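Side-chain contacts in protein argonaute (Marinitoga piezophila, PDB 5I4A), which cleaves single-stranded DNA targets, using short guide RNAs with a 5' hydroxyl end to select them: residues P25-P29 with K30-R34; K93-K96 with K97-D101. All blocks are in the same frame, centred on the assembly; numbering follows the deposited sequence.

Contact 1: residues P25-P29 with K30-R34; sequences PDMEP and KLFAR. With nucleotides of chain B.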
loop_
_atom_site.group_PDB
_atom_site.type_symbol
_atom_site.label_atom_id
_atom_site.label_comp_id
_atom_site.label_asym_id
_atom_site.label_seq_id
_atom_site.Cartn_x
_atom_site.Cartn_y
_atom_site.Cartn_z
ATOM N N PRO A 25 26.877 27.795 -29.741
ATOM C CA PRO A 25 26.887 27.491 -31.180
ATOM C C PRO A 25 27.718 26.276 -31.552
ATOM O O PRO A 25 27.462 25.676 -32.605
ATOM C CB PRO A 25 27.480 28.764 -31.798
ATOM C CG PRO A 25 28.379 29.295 -30.727
ATOM C CD PRO A 25 27.698 28.974 -29.416
ATOM N N ASP A 26 28.699 25.893 -30.735
ATOM C CA ASP A 26 29.605 24.804 -31.078
ATOM C C ASP A 26 29.039 23.427 -30.766
ATOM O O ASP A 26 29.678 22.424 -31.103
ATOM C CB ASP A 26 30.931 24.970 -30.333
ATOM C CG ASP A 26 31.553 26.334 -30.544
ATOM O OD1 ASP A 26 31.694 26.752 -31.713
ATOM O OD2 ASP A 26 31.895 26.992 -29.539
ATOM N N MET A 27 27.870 23.349 -30.139
ATOM C CA MET A 27 27.377 22.095 -29.596
ATOM C C MET A 27 25.881 21.976 -29.841
ATOM O O MET A 27 25.154 22.973 -29.855
ATOM C CB MET A 27 27.675 22.003 -28.096
ATOM C CG MET A 27 27.425 20.651 -27.466
ATOM S SD MET A 27 28.044 20.613 -25.776
ATOM C CE MET A 27 29.685 21.292 -26.002
ATOM N N GLU A 28 25.434 20.743 -30.032
ATOM C CA GLU A 28 24.010 20.485 -30.148
ATOM C C GLU A 28 23.319 20.795 -28.823
ATOM O O GLU A 28 23.870 20.515 -27.754
ATOM C CB GLU A 28 23.764 19.034 -30.557
ATOM C CG GLU A 28 24.307 18.704 -31.937
ATOM C CD GLU A 28 23.646 19.523 -33.020
ATOM O OE1 GLU A 28 22.437 19.307 -33.255
ATOM O OE2 GLU A 28 24.324 20.384 -33.622
ATOM N N PRO A 29 22.126 21.396 -28.863
ATOM C CA PRO A 29 21.467 21.794 -27.608
ATOM C C PRO A 29 21.234 20.642 -26.645
ATOM O O PRO A 29 21.378 20.823 -25.429
ATOM C CB PRO A 29 20.148 22.410 -28.095
ATOM C CG PRO A 29 20.452 22.894 -29.482
ATOM C CD PRO A 29 21.418 21.895 -30.053
ATOM N N LYS A 30 20.881 19.458 -27.150
ATOM C CA LYS A 30 20.648 18.324 -26.259
ATOM C C LYS A 30 21.927 17.920 -25.535
ATOM O O LYS A 30 21.902 17.617 -24.335
ATOM C CB LYS A 30 20.078 17.144 -27.046
ATOM C CG LYS A 30 19.699 15.952 -26.181
ATOM C CD LYS A 30 18.836 14.962 -26.948
ATOM C CE LYS A 30 17.537 15.608 -27.412
ATOM N NZ LYS A 30 16.739 16.151 -26.274
ATOM N N LEU A 31 23.058 17.920 -26.244
ATOM C CA LEU A 31 24.330 17.575 -25.616
ATOM C C LEU A 31 24.782 18.659 -24.645
ATOM O O LEU A 31 25.289 18.354 -23.559
ATOM C CB LEU A 31 25.392 17.334 -26.688
ATOM C CG LEU A 31 26.822 17.070 -26.210
ATOM C CD1 LEU A 31 26.861 15.906 -25.233
ATOM C CD2 LEU A 31 27.740 16.814 -27.396
ATOM N N PHE A 32 24.621 19.929 -25.026
ATOM C CA PHE A 32 24.945 21.031 -24.123
ATOM C C PHE A 32 24.140 20.925 -22.834
ATOM O O PHE A 32 24.685 21.050 -21.731
ATOM C CB PHE A 32 24.692 22.364 -24.833
ATOM C CG PHE A 32 25.169 23.574 -24.070
ATOM C CD1 PHE A 32 26.407 23.582 -23.449
ATOM C CD2 PHE A 32 24.390 24.719 -24.007
ATOM C CE1 PHE A 32 26.848 24.698 -22.756
ATOM C CE2 PHE A 32 24.826 25.838 -23.319
ATOM C CZ PHE A 32 26.056 25.827 -22.693
ATOM N N ALA A 33 22.837 20.659 -22.956
ATOM C CA ALA A 33 21.992 20.517 -21.775
ATOM C C ALA A 33 22.409 19.319 -20.929
ATOM O O ALA A 33 22.380 19.381 -19.695
ATOM C CB ALA A 33 20.527 20.396 -22.193
ATOM N N ARG A 34 22.807 18.219 -21.575
ATOM C CA ARG A 34 23.185 17.024 -20.827
ATOM C C ARG A 34 24.455 17.253 -20.016
ATOM O O ARG A 34 24.534 16.855 -18.847
ATOM C CB ARG A 34 23.368 15.843 -21.778
ATOM C CG ARG A 34 23.916 14.593 -21.106
ATOM C CD ARG A 34 22.836 13.541 -20.915
ATOM N NE ARG A 34 23.151 12.306 -21.628
ATOM C CZ ARG A 34 23.378 11.136 -21.038
ATOM N NH1 ARG A 34 23.312 11.030 -19.717
ATOM N NH2 ARG A 34 23.659 10.067 -21.772
ATOM P P U B 21 26.214 7.213 -19.416
ATOM O OP1 U B 21 27.576 6.754 -19.816
ATOM O OP2 U B 21 25.940 8.668 -19.454
ATOM O "O5'" U B 21 25.058 6.520 -20.279
ATOM C "C5'" U B 21 25.272 5.286 -20.973
ATOM C "C4'" U B 21 25.800 4.226 -20.032
ATOM O "O4'" U B 21 24.700 3.616 -19.308
ATOM C "C3'" U B 21 26.636 3.075 -20.622
ATOM O "O3'" U B 21 27.965 3.078 -20.098
ATOM C "C2'" U B 21 25.934 1.798 -20.131
ATOM O "O2'" U B 21 26.824 0.803 -19.662
ATOM C "C1'" U B 21 25.038 2.290 -18.996
ATOM N N1 U B 21 23.821 1.471 -18.857
ATOM C C2 U B 21 23.898 0.393 -17.986
ATOM O O2 U B 21 24.867 0.124 -17.327
ATOM N N3 U B 21 22.798 -0.398 -17.868
ATOM C C4 U B 21 21.621 -0.228 -18.544
ATOM O O4 U B 21 20.706 -1.020 -18.337
ATOM C C5 U B 21 21.585 0.887 -19.443
ATOM C C6 U B 21 22.664 1.681 -19.576
#
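M27 lays its thioether against the first turn of helix 29-40, touching L31 and F32. Its SD sits 3.5 Å from CA of F32 and 3.8 Å from CG of L31. The side chains of M27 and L31 cross at about a right angle, with CD2 of L31 also resting near CG of M27. M27 runs out extended: with CG anti to the backbone N (chi1 -170°) and chi2 extended as well, SD is carried to the base of F32. The turn at chi3 sets only the terminal methyl CE. The sulfur lies 5.3 Å from the centroid of the F32 ring, an oblique Met-aromatic contact. With alanine in place of M27, L31 and the base of F32 would probably lose their apolar cover, and a gap would open beside the first turn.

Two backbone bonds start the helix. F32 N donates to E28 O at 2.9 Å, nearly straight, and ties the N-cap residue to the helix. A33 N donates to P29 O, also at 2.9 Å, the next i to i+4 bond of the first turn.

The charged ends lead elsewhere. K30 turns its NZ to a salt bridge with D46. R34 turns its guanidinium toward the guide RNA: its NH2 comes within 3.5 Å of OP2 of U21 of chain B, and its NH1 makes a weak hydrogen bond to another phosphate of the RNA. On the inner side, F32 packs on V51 and meets Y70 edge-to-face.

The arrangement is a hydrophobic staple: M27 and F32 meet across the E28 N-cap, with P29 as first residue of the helix.

Contact 2: residues K93-K96 with K97-D101; sequences KYIK and KLFLD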
loop_
_atom_site.group_PDB
_atom_site.type_symbol
_atom_site.label_atom_id
_atom_site.label_comp_id
_atom_site.label_asym_id
_atom_site.label_seq_id
_atom_site.Cartn_x
_atom_site.Cartn_y
_atom_site.Cartn_z
ATOM N N LYS A 93 13.731 19.158 -7.610
ATOM C CA LYS A 93 15.018 19.051 -8.286
ATOM C C LYS A 93 16.104 19.800 -7.532
ATOM O O LYS A 93 17.263 19.366 -7.513
ATOM C CB LYS A 93 14.903 19.574 -9.718
ATOM C CG LYS A 93 13.938 18.784 -10.591
ATOM C CD LYS A 93 13.724 19.463 -11.934
ATOM C CE LYS A 93 15.024 19.584 -12.709
ATOM N NZ LYS A 93 14.818 20.290 -14.005
ATOM N N TYR A 94 15.751 20.917 -6.897
ATOM C CA TYR A 94 16.744 21.682 -6.152
ATOM C C TYR A 94 17.196 20.933 -4.905
ATOM O O TYR A 94 18.378 20.972 -4.545
ATOM C CB TYR A 94 16.189 23.054 -5.781
ATOM C CG TYR A 94 17.192 23.899 -5.042
ATOM C CD1 TYR A 94 18.410 24.215 -5.623
ATOM C CD2 TYR A 94 16.930 24.371 -3.765
ATOM C CE1 TYR A 94 19.339 24.980 -4.956
ATOM C CE2 TYR A 94 17.856 25.140 -3.089
ATOM C CZ TYR A 94 19.059 25.440 -3.691
ATOM O OH TYR A 94 19.990 26.205 -3.031
ATOM N N ILE A 95 16.267 20.251 -4.231
ATOM C CA ILE A 95 16.631 19.450 -3.066
ATOM C C ILE A 95 17.535 18.300 -3.479
ATOM O O ILE A 95 18.535 18.002 -2.812
ATOM C CB ILE A 95 15.361 18.948 -2.352
ATOM C CG1 ILE A 95 14.680 20.108 -1.625
ATOM C CG2 ILE A 95 15.687 17.806 -1.391
ATOM C CD1 ILE A 95 13.186 19.952 -1.518
ATOM N N LYS A 96 17.201 17.640 -4.589
ATOM C CA LYS A 96 18.029 16.553 -5.097
ATOM C C LYS A 96 19.452 17.024 -5.368
ATOM O O LYS A 96 20.422 16.350 -4.999
ATOM C CB LYS A 96 17.398 15.979 -6.365
ATOM C CG LYS A 96 18.177 14.850 -7.009
ATOM C CD LYS A 96 17.477 14.381 -8.273
ATOM C CE LYS A 96 18.143 13.152 -8.853
ATOM N NZ LYS A 96 17.381 12.631 -10.017
ATOM N N LYS A 97 19.596 18.184 -6.013
ATOM C CA LYS A 97 20.926 18.706 -6.314
ATOM C C LYS A 97 21.740 18.906 -5.044
ATOM O O LYS A 97 22.917 18.531 -4.983
ATOM C CB LYS A 97 20.821 20.024 -7.084
ATOM C CG LYS A 97 22.116 20.821 -7.057
ATOM C CD LYS A 97 21.996 22.148 -7.780
ATOM C CE LYS A 97 23.286 22.950 -7.638
ATOM N NZ LYS A 97 24.480 22.137 -8.014
ATOM N N LEU A 98 21.130 19.501 -4.017
ATOM C CA LEU A 98 21.851 19.761 -2.775
ATOM C C LEU A 98 22.331 18.463 -2.135
ATOM O O LEU A 98 23.480 18.366 -1.688
ATOM C CB LEU A 98 20.966 20.547 -1.811
ATOM C CG LEU A 98 20.700 22.005 -2.189
ATOM C CD1 LEU A 98 19.801 22.670 -1.160
ATOM C CD2 LEU A 98 22.008 22.765 -2.334
ATOM N N PHE A 99 21.459 17.452 -2.079
ATOM C CA PHE A 99 21.862 16.150 -1.556
ATOM C C PHE A 99 22.988 15.550 -2.390
ATOM O O PHE A 99 23.994 15.079 -1.848
ATOM C CB PHE A 99 20.662 15.202 -1.521
ATOM C CG PHE A 99 19.825 15.315 -0.275
ATOM C CD1 PHE A 99 20.178 14.629 0.877
ATOM C CD2 PHE A 99 18.678 16.091 -0.262
ATOM C CE1 PHE A 99 19.406 14.722 2.020
ATOM C CE2 PHE A 99 17.903 16.190 0.879
ATOM C CZ PHE A 99 18.269 15.504 2.023
ATOM N N LEU A 100 22.832 15.557 -3.717
ATOM C CA LEU A 100 23.872 15.013 -4.585
ATOM C C LEU A 100 25.159 15.820 -4.473
ATOM O O LEU A 100 26.259 15.257 -4.526
ATOM C CB LEU A 100 23.386 14.973 -6.034
ATOM C CG LEU A 100 22.289 13.963 -6.389
ATOM C CD1 LEU A 100 21.928 14.064 -7.863
ATOM C CD2 LEU A 100 22.719 12.547 -6.043
ATOM N N ASP A 101 25.046 17.144 -4.318
ATOM C CA ASP A 101 26.231 17.975 -4.132
ATOM C C ASP A 101 26.957 17.656 -2.834
ATOM O O ASP A 101 28.159 17.920 -2.728
ATOM C CB ASP A 101 25.860 19.460 -4.154
ATOM C CG ASP A 101 25.576 19.971 -5.554
ATOM O OD1 ASP A 101 25.828 19.231 -6.525
ATOM O OD2 ASP A 101 25.112 21.123 -5.680
#
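Y94 and L98 meet one turn apart on helix 84-101. L98 CD1 lies over a face of the Y94 ring, off-centre, 4.1 Å from the centroid and 30° off the ring normal. This is a CH-pi contact. The nearest ring atom is CE2 of Y94, 3.7 Å from CD1 of L98. The tyrosine ring reaches forward to L98 because its CG is anti to the backbone N (chi1 -178°).

I95 and F99 form a second pair. They lie side by side and point the same way. CG2 of I95 touches CE2 of F99 at 3.6 Å. The edge of the F99 ring also meets I95 O, which lies near the ring plane, 3.2 Å from CD2 of F99. K96 and L100 run together in the same manner, and the aliphatic part of the extended lysine passes CD1 of L100. K97 curls at its end, and its NZ makes a salt bridge of 2.6 Å to OD2 of D101, on the syn side of the carboxylate.

The helix backbone sets these spacings. K97, L98, F99 and L100 donate their N-H groups to the carbonyls of K93, Y94, I95 and K96. The bond from L100 N to K96 O is the shortest of the four, at 2.8 Å.

Further out, K97 NZ also bonds to N40 O, and D101 OD1 accepts from N41 ND2. Both join this helix to the end of helix 29-40 and the loop after it. K93 NZ bonds to K43 O, while its side chain packs on an adenine base of the bound RNA. I95 and F99 face strand 127-140, through I137 and I135, and F99 also stacks on F112 of strand 111-120.

How the contacts relate
Contact 1 comes first along the chain and contact 2 follows, both in the N-terminal domain. Their centres are 23 Å apart. The nearest atoms are about 10 Å apart, so the two do not touch. Contact 1 opens helix 29-40, which lies between strands 16-22 and 45-46 in sequence. Contact 2 forms the last turns of helix 84-101, after strand 74-79 and just before linker L1. The four-stranded sheet of the domain includes all three of these strands. Contact 1 packs on its strand 51-56, whereas contact 2 lies against the ten-stranded sheet. Both have a basic side chain at the guide RNA, so the domain meets the RNA from two separate helices.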